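Local coordinates for protein Hpr(Ser) kinase (Coxiella burnetii, PDB 3TQF) that probably phosphorylates a serine of the phosphocarrier protein HPr using ATP and removes that phosphate again, at residues F11-E24 and H93-K106. Numbering follows the deposited sequence.
Sequences FLVIDKMGVLITGE and HEVHLSISLVKPEK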
# COMPACT_ATOMS: atom_id res chain seq x y z
N PHE A 11 -14.32 -5.68 -13.85
CA PHE A 11 -15.15 -6.64 -13.14
C PHE A 11 -14.27 -7.61 -12.37
O PHE A 11 -13.49 -8.34 -12.96
CB PHE A 11 -16.06 -7.39 -14.13
CG PHE A 11 -17.17 -8.18 -13.49
CD1 PHE A 11 -17.87 -7.69 -12.40
CD2 PHE A 11 -17.53 -9.41 -14.00
CE1 PHE A 11 -18.90 -8.42 -11.83
CE2 PHE A 11 -18.56 -10.15 -13.44
CZ PHE A 11 -19.25 -9.65 -12.35
N LEU A 12 -14.40 -7.58 -11.05
CA LEU A 12 -13.58 -8.40 -10.16
C LEU A 12 -14.49 -9.20 -9.23
O LEU A 12 -15.61 -8.78 -8.94
CB LEU A 12 -12.67 -7.51 -9.32
CG LEU A 12 -11.77 -6.53 -10.09
CD1 LEU A 12 -11.57 -5.26 -9.32
CD2 LEU A 12 -10.44 -7.18 -10.42
N VAL A 13 -14.02 -10.36 -8.79
CA VAL A 13 -14.68 -11.08 -7.72
C VAL A 13 -13.95 -10.74 -6.42
O VAL A 13 -12.74 -10.98 -6.31
CB VAL A 13 -14.68 -12.60 -7.96
CG1 VAL A 13 -15.39 -13.32 -6.81
CG2 VAL A 13 -15.36 -12.93 -9.28
N ILE A 14 -14.68 -10.16 -5.47
CA ILE A 14 -14.14 -9.75 -4.18
C ILE A 14 -15.03 -10.26 -3.07
O ILE A 14 -16.19 -9.86 -2.97
CB ILE A 14 -14.08 -8.22 -4.06
CG1 ILE A 14 -13.31 -7.60 -5.23
CG2 ILE A 14 -13.44 -7.83 -2.73
CD1 ILE A 14 -13.34 -6.07 -5.24
N ASP A 15 -14.48 -11.13 -2.22
CA ASP A 15 -15.21 -11.72 -1.10
C ASP A 15 -16.52 -12.35 -1.58
O ASP A 15 -17.57 -12.11 -0.99
CB ASP A 15 -15.46 -10.66 -0.02
CG ASP A 15 -15.97 -11.25 1.29
OD1 ASP A 15 -15.68 -12.44 1.57
OD2 ASP A 15 -16.67 -10.54 2.03
N LYS A 16 -16.45 -13.13 -2.65
CA LYS A 16 -17.61 -13.79 -3.27
C LYS A 16 -18.54 -12.85 -4.07
O LYS A 16 -19.47 -13.32 -4.72
CB LYS A 16 -18.45 -14.57 -2.24
CG LYS A 16 -17.68 -15.56 -1.37
CD LYS A 16 -17.63 -16.96 -1.97
CE LYS A 16 -17.85 -18.06 -0.91
NZ LYS A 16 -17.10 -17.83 0.36
N MSE A 17 -18.28 -11.54 -4.02
CA MSE A 17 -19.12 -10.55 -4.70
C MSE A 17 -18.51 -10.13 -6.04
O MSE A 17 -17.39 -9.62 -6.09
CB MSE A 17 -19.25 -9.29 -3.84
CG MSE A 17 -19.66 -9.49 -2.40
SE MSE A 17 -21.58 -9.53 -2.18
CE MSE A 17 -21.89 -11.41 -2.60
N GLY A 18 -19.26 -10.31 -7.12
CA GLY A 18 -18.92 -9.71 -8.40
C GLY A 18 -19.09 -8.21 -8.34
O GLY A 18 -20.20 -7.72 -8.18
N VAL A 19 -17.98 -7.49 -8.45
CA VAL A 19 -17.94 -6.05 -8.25
C VAL A 19 -17.50 -5.33 -9.53
O VAL A 19 -16.44 -5.63 -10.07
CB VAL A 19 -16.95 -5.69 -7.12
CG1 VAL A 19 -16.89 -4.17 -6.93
CG2 VAL A 19 -17.35 -6.40 -5.83
N LEU A 20 -18.33 -4.41 -10.00
CA LEU A 20 -18.03 -3.57 -11.16
C LEU A 20 -17.37 -2.27 -10.69
O LEU A 20 -17.91 -1.59 -9.83
CB LEU A 20 -19.31 -3.22 -11.91
CG LEU A 20 -20.15 -4.37 -12.49
CD1 LEU A 20 -21.49 -3.85 -12.98
CD2 LEU A 20 -19.40 -5.05 -13.61
N ILE A 21 -16.21 -1.92 -11.26
CA ILE A 21 -15.52 -0.67 -10.91
C ILE A 21 -15.52 0.32 -12.08
O ILE A 21 -15.13 -0.02 -13.19
CB ILE A 21 -14.06 -0.90 -10.51
CG1 ILE A 21 -13.95 -1.95 -9.41
CG2 ILE A 21 -13.46 0.40 -10.03
CD1 ILE A 21 -14.19 -1.41 -8.04
N THR A 22 -15.93 1.55 -11.78
CA THR A 22 -16.13 2.60 -12.77
C THR A 22 -15.48 3.90 -12.29
O THR A 22 -15.21 4.06 -11.10
CB THR A 22 -17.65 2.81 -13.03
OG1 THR A 22 -18.01 2.20 -14.27
CG2 THR A 22 -18.04 4.28 -13.06
N GLY A 23 -15.21 4.82 -13.22
CA GLY A 23 -14.65 6.12 -12.87
C GLY A 23 -14.06 6.84 -14.07
O GLY A 23 -14.01 6.29 -15.17
N GLU A 24 -13.60 8.07 -13.84
CA GLU A 24 -12.95 8.85 -14.89
C GLU A 24 -11.68 8.17 -15.37
O GLU A 24 -11.18 7.24 -14.73
CB GLU A 24 -12.60 10.26 -14.39
CG GLU A 24 -13.80 11.13 -14.09
CD GLU A 24 -13.41 12.52 -13.60
OE1 GLU A 24 -12.41 13.07 -14.13
OE2 GLU A 24 -14.09 13.05 -12.70
N HIS A 93 -19.04 -14.53 -13.49
CA HIS A 93 -19.55 -14.42 -12.13
C HIS A 93 -20.77 -13.51 -12.13
O HIS A 93 -20.92 -12.66 -13.00
CB HIS A 93 -18.47 -13.85 -11.21
CG HIS A 93 -18.74 -14.06 -9.75
ND1 HIS A 93 -19.53 -13.20 -9.02
CD2 HIS A 93 -18.32 -15.01 -8.89
CE1 HIS A 93 -19.59 -13.63 -7.77
NE2 HIS A 93 -18.86 -14.72 -7.67
N GLU A 94 -21.65 -13.70 -11.14
CA GLU A 94 -22.83 -12.85 -10.97
C GLU A 94 -22.40 -11.45 -10.54
O GLU A 94 -21.44 -11.29 -9.79
CB GLU A 94 -23.80 -13.46 -9.95
CG GLU A 94 -24.94 -12.53 -9.50
CD GLU A 94 -26.09 -13.26 -8.81
OE1 GLU A 94 -25.85 -14.31 -8.17
OE2 GLU A 94 -27.25 -12.78 -8.90
N VAL A 95 -23.12 -10.43 -11.02
CA VAL A 95 -22.88 -9.05 -10.64
C VAL A 95 -23.65 -8.76 -9.37
O VAL A 95 -24.86 -8.90 -9.34
CB VAL A 95 -23.38 -8.08 -11.73
CG1 VAL A 95 -23.21 -6.62 -11.29
CG2 VAL A 95 -22.65 -8.34 -13.04
N HIS A 96 -22.94 -8.36 -8.31
CA HIS A 96 -23.58 -8.06 -7.02
C HIS A 96 -23.55 -6.58 -6.66
O HIS A 96 -24.49 -6.06 -6.06
CB HIS A 96 -22.89 -8.86 -5.91
CG HIS A 96 -23.14 -10.33 -5.99
ND1 HIS A 96 -24.15 -10.95 -5.30
CD2 HIS A 96 -22.50 -11.31 -6.68
CE1 HIS A 96 -24.14 -12.25 -5.56
NE2 HIS A 96 -23.15 -12.49 -6.40
N LEU A 97 -22.46 -5.90 -7.02
CA LEU A 97 -22.24 -4.53 -6.60
C LEU A 97 -21.57 -3.74 -7.71
O LEU A 97 -20.79 -4.29 -8.49
CB LEU A 97 -21.37 -4.52 -5.35
CG LEU A 97 -20.95 -3.18 -4.74
CD1 LEU A 97 -22.12 -2.47 -4.09
CD2 LEU A 97 -19.84 -3.41 -3.72
N SER A 98 -21.87 -2.45 -7.75
CA SER A 98 -21.24 -1.53 -8.69
C SER A 98 -20.65 -0.37 -7.89
O SER A 98 -21.39 0.37 -7.26
CB SER A 98 -22.29 -1.01 -9.67
OG SER A 98 -21.85 0.16 -10.34
N ILE A 99 -19.33 -0.23 -7.91
CA ILE A 99 -18.68 0.88 -7.23
C ILE A 99 -18.23 1.91 -8.26
O ILE A 99 -17.59 1.57 -9.25
CB ILE A 99 -17.46 0.43 -6.40
CG1 ILE A 99 -17.89 -0.55 -5.31
CG2 ILE A 99 -16.77 1.63 -5.78
CD1 ILE A 99 -16.73 -1.18 -4.59
N SER A 100 -18.57 3.17 -8.01
CA SER A 100 -18.24 4.27 -8.88
C SER A 100 -17.26 5.19 -8.15
O SER A 100 -17.65 5.87 -7.20
CB SER A 100 -19.50 5.03 -9.27
OG SER A 100 -19.23 6.03 -10.22
N LEU A 101 -16.00 5.18 -8.58
CA LEU A 101 -14.95 5.97 -7.94
C LEU A 101 -15.07 7.42 -8.37
O LEU A 101 -14.99 7.72 -9.55
CB LEU A 101 -13.57 5.45 -8.34
CG LEU A 101 -13.22 4.01 -7.97
CD1 LEU A 101 -11.88 3.64 -8.57
CD2 LEU A 101 -13.21 3.81 -6.46
N VAL A 102 -15.27 8.30 -7.39
CA VAL A 102 -15.55 9.71 -7.65
C VAL A 102 -14.50 10.59 -7.00
O VAL A 102 -13.99 10.28 -5.93
CB VAL A 102 -16.93 10.10 -7.08
CG1 VAL A 102 -17.20 11.59 -7.29
CG2 VAL A 102 -18.02 9.25 -7.71
N LYS A 103 -14.16 11.70 -7.66
CA LYS A 103 -13.23 12.68 -7.11
C LYS A 103 -13.94 13.38 -5.96
O LYS A 103 -15.09 13.79 -6.11
CB LYS A 103 -12.80 13.70 -8.16
CG LYS A 103 -12.20 13.12 -9.45
CD LYS A 103 -10.68 13.03 -9.41
CE LYS A 103 -10.12 12.74 -10.80
NZ LYS A 103 -10.16 13.94 -11.70
N PRO A 104 -13.26 13.53 -4.81
CA PRO A 104 -13.87 14.15 -3.64
C PRO A 104 -14.65 15.44 -3.91
O PRO A 104 -15.71 15.64 -3.33
CB PRO A 104 -12.67 14.44 -2.74
CG PRO A 104 -11.72 13.35 -3.06
CD PRO A 104 -11.91 13.02 -4.51
N GLU A 105 -14.12 16.29 -4.80
CA GLU A 105 -14.74 17.59 -5.08
C GLU A 105 -16.10 17.44 -5.77
O GLU A 105 -16.99 18.28 -5.59
CB GLU A 105 -13.84 18.48 -5.97
CG GLU A 105 -12.34 18.30 -5.79
CD GLU A 105 -11.76 17.25 -6.74
OE1 GLU A 105 -11.79 17.48 -7.97
OE2 GLU A 105 -11.29 16.20 -6.25
N LYS A 106 -16.26 16.37 -6.56
CA LYS A 106 -17.47 16.13 -7.34
C LYS A 106 -18.46 15.22 -6.60
O LYS A 106 -19.52 14.88 -7.12
CB LYS A 106 -17.11 15.51 -8.69
CG LYS A 106 -16.22 16.41 -9.55
CD LYS A 106 -15.43 15.63 -10.60
CE LYS A 106 -14.30 16.46 -11.18
NZ LYS A 106 -13.55 15.72 -12.24
O HOH W 1 -15.11 12.04 -10.43
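Phe11 turns the edge of its ring to the backbone of His93, with CE2 3.5 Å from His93 O in the ring plane, while CZ meets Val95 CG2. Val13 lies across His93 at about a right angle; its CG2 sits over one imidazole face, 3.9 Å from the ring centroid. That ring is held by a bond within its own strand, ND1 to Glu94 O. After the type I' turn from Ile14 to Met17, the selenomethionine Met17 bends at chi2 (-88°) and chi3 (85°), bringing CE over a face of the His96 ring, 3.7 Å from its centroid.

Gly18 O accepts two amides in its carbonyl plane, His96 N at 2.8 Å and Leu97 N at 3.1 Å. From here strand 17-23 runs parallel to 92-102, their axes at 23°, and the bonds alternate as parallel pairing requires: Leu20 N to Leu97 O, Ile99 N to Leu20 O (2.7 Å), Thr22 N to Ile99 O and Leu101 N to Thr22 O. On one face Val19 CG1 meets Ile99 CD1 and Ile21 CG2 meets Leu101 CD1, while Ile21 and Ile99 lie side by side; on the other, Leu20 CD1 meets Val95 CG1. Gly23, whose carbonyl accepts from Lys29 NZ, opens a sequence consistent with a P-loop leading into helix 29-38. Glu24 OE2 receives Lys106 NZ on its syn lone pair at 2.8 Å, OE1 makes a long, weak salt bridge with Lys103 NZ, and a water links OE2 to Lys103 N.

Strand 92-102 lies between 17-23 and the parallel strand 126-134, pairs also with antiparallel 58-61 near His93, and packs Leu97 and Ile99 on helix 141-165.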